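Local coordinates for sporozoite surface protein 2 (Plasmodium vivax, PDB 4HQO), which probably serves as an adhesive surface receptor for the gliding motility of malaria sporozoites, seen here as its metal-binding VWA domain and its thrombospondin type 1 domain, at residues A[59-64]-A[69-74]; A[77-80]-A[84-87]. The protein carries 4 engineered substitutions. One frame throughout, in Å; residues are numbered along the deposited sequence.

Interaction 1 of 2, residues A[59-64]-A[69-74]; sequences NLYMNL and TTELIR. With NA (sodium ion), chain G.
The Tyr61 ring and the Glu71 carboxylate meet at a sodium ion that lies at the edge of the ring, in its plane. Tyr61 OH binds the sodium at 2.3 Å and Glu71 OE1 at 2.2 Å. Ring and carboxylate planes are 66° apart, and the two side chains cross at about a right angle. Tyr61 CG is anti to the backbone N (chi1 163°), which lays the ring beside the 69-74 segment, with CD2 3.2 Å from Ile73 O in an oblique approach. His115 packs edge-to-face with this ring. Asn63 ND2 donates to Tyr61 OH at 2.8 Å, close to its own amide plane, so the phenol oxygen is gripped by both metal and amide. The other carboxylate oxygen, Glu71 OE2, forms a salt bridge with Arg74 NH2 from above the carboxylate plane; the guanidinium offers its edge.

The two strands form an antiparallel beta hairpin at the edge of the central sheet of the VWA domain. A classic beta bulge interrupts it: an extra residue on the 69-74 side places Leu72 and Ile73 together opposite Met62. Met62 O accepts from Leu72 N at 2.8 Å and from Ile73 N at 3.2 Å. The register shifts by one there. Asn63 then pairs with Glu71, and Leu64 with Thr70, whose backbones exchange two hydrogen bonds.

Tyr61, Asn63 and Glu71 share one face of the sheet, with Glu111 of helix 105-117 against Tyr61 and Asn63. Met62, Leu64 and Ile73 lie on the other. There Ile73 CB packs on Met62 CB at 3.9 Å, and Ile73 CD1 reaches Leu60 CD2. Leu72 CD1 touches Leu64 CB. A water links Leu64 O with Thr70 OG1.

Interaction 2 of 2, residues A[77-80]-A[84-87]; sequences SGQS and RQAL
Gln79 and Gln85 cross at about a right angle, touching through their aliphatic parts. Gln79 CG lies 3.8 Å from Gln85 CB. Both first torsions set CG beside the backbone N, at -72° in Gln79 and -68° in Gln85, and both chains run on extended. The amide planes are 47° apart and do not stack. Gln79 NE2 comes 3.5 Å from Gln85 O, a contact rather than a hydrogen bond.

The extended Gln85 chain carries its amide to the first turn of the short helix, beside the Gly78 carbonyl. Its OE1 rests 3.7 Å from Gly78 C. Its NE2 is hydrogen-bonded to Asp82 OD2, in the connection between the helices, which probably fixes how the amide is turned. Ala86 adds its methyl, with CB 3.5 Å from Gln79 O.

Ser77 is the N-cap of helix 78-81. Its OG accepts a weak bond from Ser80 N and is also bonded to Arg74 O.

Two consecutive helices of the VWA domain, 78-81 and 83-96, meet here. Gln79 and Ser80 rest on Ile73 of strand 69-73. Ala86 touches Leu60 of strand 58-65 and Ile48 of helix 33-49.

In the fold
The chain leaves the hairpin of interaction 1 and runs, after a short turn, into the helix pair of interaction 2; their centres are 11 Å apart. Ser80 joins the two. Its OG lies 2.7 Å from Leu60 O, a probable hydrogen bond, and its CA packs 3.7 Å from Ile73 CG2. Ala86 also touches Leu60, so both helices of interaction 2 reach the hairpin. The sodium ion belongs to interaction 1, and the side chain of Gln79 is about 13 Å from it. The magnesium site, with Ser28, Ser30 and Thr103, is separate: the side chain of Leu64 is about 11 Å from that ion.

Interaction 1 of 2, residues A[59-64]-A[69-74]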
loop_
_atom_site.group_PDB
_atom_site.type_symbol
_atom_site.label_atom_id
_atom_site.label_comp_id
_atom_site.label_asym_id
_atom_site.label_seq_id
_atom_site.Cartn_x
_atom_site.Cartn_y
_atom_site.Cartn_z
ATOM N N ASN A 59 3.611 5.009 -3.504
ATOM C CA ASN A 59 3.553 4.640 -4.918
ATOM C C ASN A 59 2.147 4.906 -5.443
ATOM O O ASN A 59 1.150 4.463 -4.860
ATOM C CB ASN A 59 3.887 3.163 -5.142
ATOM C CG ASN A 59 5.315 2.796 -4.750
ATOM O OD1 ASN A 59 6.078 3.612 -4.210
ATOM N ND2 ASN A 59 5.678 1.546 -5.014
ATOM N N LEU A 60 2.067 5.626 -6.549
ATOM C CA LEU A 60 0.784 6.035 -7.092
ATOM C C LEU A 60 0.297 5.057 -8.164
ATOM O O LEU A 60 1.074 4.593 -8.995
ATOM C CB LEU A 60 0.908 7.453 -7.671
ATOM C CG LEU A 60 -0.319 8.073 -8.340
ATOM C CD1 LEU A 60 -1.419 8.302 -7.316
ATOM C CD2 LEU A 60 0.058 9.390 -9.053
ATOM N N TYR A 61 -0.987 4.722 -8.108
ATOM C CA TYR A 61 -1.673 4.069 -9.218
ATOM C C TYR A 61 -2.766 5.046 -9.659
ATOM O O TYR A 61 -3.321 5.774 -8.833
ATOM C CB TYR A 61 -2.258 2.713 -8.802
ATOM C CG TYR A 61 -3.314 2.162 -9.747
ATOM C CD1 TYR A 61 -4.642 2.552 -9.630
ATOM C CD2 TYR A 61 -2.992 1.235 -10.723
ATOM C CE1 TYR A 61 -5.608 2.066 -10.464
ATOM C CE2 TYR A 61 -3.969 0.733 -11.578
ATOM C CZ TYR A 61 -5.276 1.156 -11.434
ATOM O OH TYR A 61 -6.271 0.677 -12.251
ATOM N N MET A 62 -3.057 5.100 -10.952
ATOM C CA MET A 62 -4.092 6.023 -11.404
ATOM C C MET A 62 -4.948 5.425 -12.501
ATOM O O MET A 62 -4.436 4.849 -13.462
ATOM C CB MET A 62 -3.487 7.349 -11.848
ATOM C CG MET A 62 -4.501 8.452 -12.149
ATOM S SD MET A 62 -3.608 9.947 -12.706
ATOM C CE MET A 62 -4.799 11.220 -12.325
ATOM N N ASN A 63 -6.261 5.557 -12.333
ATOM C CA ASN A 63 -7.225 5.032 -13.287
ATOM C C ASN A 63 -8.243 6.102 -13.627
ATOM O O ASN A 63 -8.751 6.807 -12.741
ATOM C CB ASN A 63 -7.962 3.815 -12.701
ATOM C CG ASN A 63 -8.669 2.995 -13.759
ATOM O OD1 ASN A 63 -9.686 3.419 -14.319
ATOM N ND2 ASN A 63 -8.137 1.810 -14.038
ATOM N N LEU A 64 -8.561 6.198 -14.908
ATOM C CA LEU A 64 -9.585 7.112 -15.382
ATOM C C LEU A 64 -10.817 6.297 -15.774
ATOM O O LEU A 64 -10.743 5.431 -16.652
ATOM C CB LEU A 64 -9.069 7.864 -16.607
ATOM C CG LEU A 64 -10.021 8.892 -17.227
ATOM C CD1 LEU A 64 -10.196 10.074 -16.291
ATOM C CD2 LEU A 64 -9.475 9.358 -18.555
ATOM N N THR A 69 -12.697 1.993 -18.784
ATOM C CA THR A 69 -11.685 2.368 -17.793
ATOM C C THR A 69 -10.324 2.410 -18.460
ATOM O O THR A 69 -10.051 1.657 -19.405
ATOM C CB THR A 69 -11.621 1.425 -16.551
ATOM O OG1 THR A 69 -11.210 0.111 -16.945
ATOM C CG2 THR A 69 -12.956 1.368 -15.835
ATOM N N THR A 70 -9.477 3.305 -17.972
ATOM C CA THR A 70 -8.141 3.437 -18.524
ATOM C C THR A 70 -7.139 3.509 -17.396
ATOM O O THR A 70 -7.150 4.442 -16.589
ATOM C CB THR A 70 -7.994 4.693 -19.429
ATOM O OG1 THR A 70 -9.093 4.756 -20.352
ATOM C CG2 THR A 70 -6.687 4.630 -20.201
ATOM N N GLU A 71 -6.282 2.498 -17.342
ATOM C CA GLU A 71 -5.203 2.442 -16.375
ATOM C C GLU A 71 -4.081 3.343 -16.876
ATOM O O GLU A 71 -3.433 3.038 -17.876
ATOM C CB GLU A 71 -4.736 0.997 -16.276
ATOM C CG GLU A 71 -3.489 0.720 -15.463
ATOM C CD GLU A 71 -3.196 -0.786 -15.447
ATOM O OE1 GLU A 71 -4.037 -1.552 -14.932
ATOM O OE2 GLU A 71 -2.170 -1.217 -16.009
ATOM N N LEU A 72 -3.874 4.460 -16.184
ATOM C CA LEU A 72 -2.958 5.505 -16.634
ATOM C C LEU A 72 -1.572 5.343 -16.025
ATOM O O LEU A 72 -0.563 5.567 -16.690
ATOM C CB LEU A 72 -3.514 6.877 -16.269
ATOM C CG LEU A 72 -4.838 7.283 -16.923
ATOM C CD1 LEU A 72 -5.227 8.681 -16.452
ATOM C CD2 LEU A 72 -4.721 7.255 -18.444
ATOM N N ILE A 73 -1.524 4.959 -14.752
ATOM C CA ILE A 73 -0.256 4.808 -14.047
ATOM C C ILE A 73 -0.280 3.506 -13.261
ATOM O O ILE A 73 -1.192 3.298 -12.456
ATOM C CB ILE A 73 -0.010 6.004 -13.079
ATOM C CG1 ILE A 73 0.000 7.334 -13.850
ATOM C CG2 ILE A 73 1.280 5.811 -12.283
ATOM C CD1 ILE A 73 0.226 8.555 -12.973
ATOM N N ARG A 74 0.696 2.626 -13.510
ATOM C CA ARG A 74 0.834 1.372 -12.745
ATOM C C ARG A 74 1.751 1.525 -11.543
ATOM O O ARG A 74 2.772 2.212 -11.628
ATOM C CB ARG A 74 1.363 0.229 -13.628
ATOM C CG ARG A 74 0.331 -0.283 -14.635
ATOM C CD ARG A 74 0.805 -1.514 -15.416
ATOM N NE ARG A 74 1.108 -2.660 -14.560
ATOM C CZ ARG A 74 0.205 -3.360 -13.869
ATOM N NH1 ARG A 74 0.600 -4.385 -13.121
ATOM N NH2 ARG A 74 -1.088 -3.038 -13.906
HETATM NA NA NA G . -5.622 -1.149 -13.479
HETATM O O HOH W 1 -11.396 5.963 -19.383
#

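Interaction 2 of 2, residues A[77-80]-A[84-87]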
loop_
_atom_site.group_PDB
_atom_site.type_symbol
_atom_site.label_atom_id
_atom_site.label_comp_id
_atom_site.label_asym_id
_atom_site.label_seq_id
_atom_site.Cartn_x
_atom_site.Cartn_y
_atom_site.Cartn_z
ATOM N N SER A 77 5.943 2.094 -11.298
ATOM C CA SER A 77 6.573 2.648 -12.495
ATOM C C SER A 77 7.221 4.006 -12.215
ATOM O O SER A 77 7.023 4.594 -11.151
ATOM C CB SER A 77 5.546 2.815 -13.611
ATOM O OG SER A 77 4.660 3.874 -13.303
ATOM N N GLY A 78 7.979 4.507 -13.186
ATOM C CA GLY A 78 8.562 5.837 -13.099
ATOM C C GLY A 78 7.520 6.904 -12.795
ATOM O O GLY A 78 7.743 7.765 -11.942
ATOM N N GLN A 79 6.368 6.840 -13.466
ATOM C CA GLN A 79 5.295 7.809 -13.233
ATOM C C GLN A 79 4.594 7.588 -11.899
ATOM O O GLN A 79 3.877 8.463 -11.406
ATOM C CB GLN A 79 4.265 7.784 -14.369
ATOM C CG GLN A 79 4.764 8.386 -15.654
ATOM C CD GLN A 79 3.667 8.548 -16.687
ATOM O OE1 GLN A 79 2.852 7.654 -16.882
ATOM N NE2 GLN A 79 3.642 9.701 -17.351
ATOM N N SER A 80 4.806 6.414 -11.319
ATOM C CA SER A 80 4.178 6.064 -10.059
ATOM C C SER A 80 4.952 6.620 -8.865
ATOM O O SER A 80 4.366 6.937 -7.828
ATOM C CB SER A 80 4.061 4.539 -9.943
ATOM O OG SER A 80 3.704 4.173 -8.628
ATOM N N ARG A 84 7.165 14.676 -10.523
ATOM C CA ARG A 84 7.122 15.400 -11.802
ATOM C C ARG A 84 6.448 14.579 -12.929
ATOM O O ARG A 84 5.685 15.116 -13.726
ATOM C CB ARG A 84 8.530 15.877 -12.206
ATOM C CG ARG A 84 9.552 14.754 -12.410
ATOM C CD ARG A 84 10.985 15.263 -12.421
ATOM N NE ARG A 84 11.929 14.223 -12.833
ATOM C CZ ARG A 84 13.141 14.469 -13.323
ATOM N NH1 ARG A 84 13.937 13.470 -13.692
ATOM N NH2 ARG A 84 13.566 15.719 -13.446
ATOM N N GLN A 85 6.696 13.275 -12.967
ATOM C CA GLN A 85 6.153 12.421 -14.019
ATOM C C GLN A 85 4.647 12.176 -13.850
ATOM O O GLN A 85 3.898 12.143 -14.835
ATOM C CB GLN A 85 6.928 11.109 -14.075
ATOM C CG GLN A 85 8.370 11.287 -14.550
ATOM C CD GLN A 85 9.068 9.954 -14.788
ATOM O OE1 GLN A 85 8.585 9.114 -15.548
ATOM N NE2 GLN A 85 10.210 9.754 -14.134
ATOM N N ALA A 86 4.194 12.040 -12.607
ATOM C CA ALA A 86 2.768 11.913 -12.347
ATOM C C ALA A 86 2.053 13.204 -12.754
ATOM O O ALA A 86 0.967 13.170 -13.329
ATOM C CB ALA A 86 2.528 11.595 -10.878
ATOM N N LEU A 87 2.667 14.339 -12.443
ATOM C CA LEU A 87 2.100 15.628 -12.807
ATOM C C LEU A 87 2.003 15.807 -14.321
ATOM O O LEU A 87 1.048 16.405 -14.800
ATOM C CB LEU A 87 2.878 16.792 -12.162
ATOM C CG LEU A 87 2.641 16.898 -10.642
ATOM C CD1 LEU A 87 3.574 17.898 -10.000
ATOM C CD2 LEU A 87 1.173 17.245 -10.329
#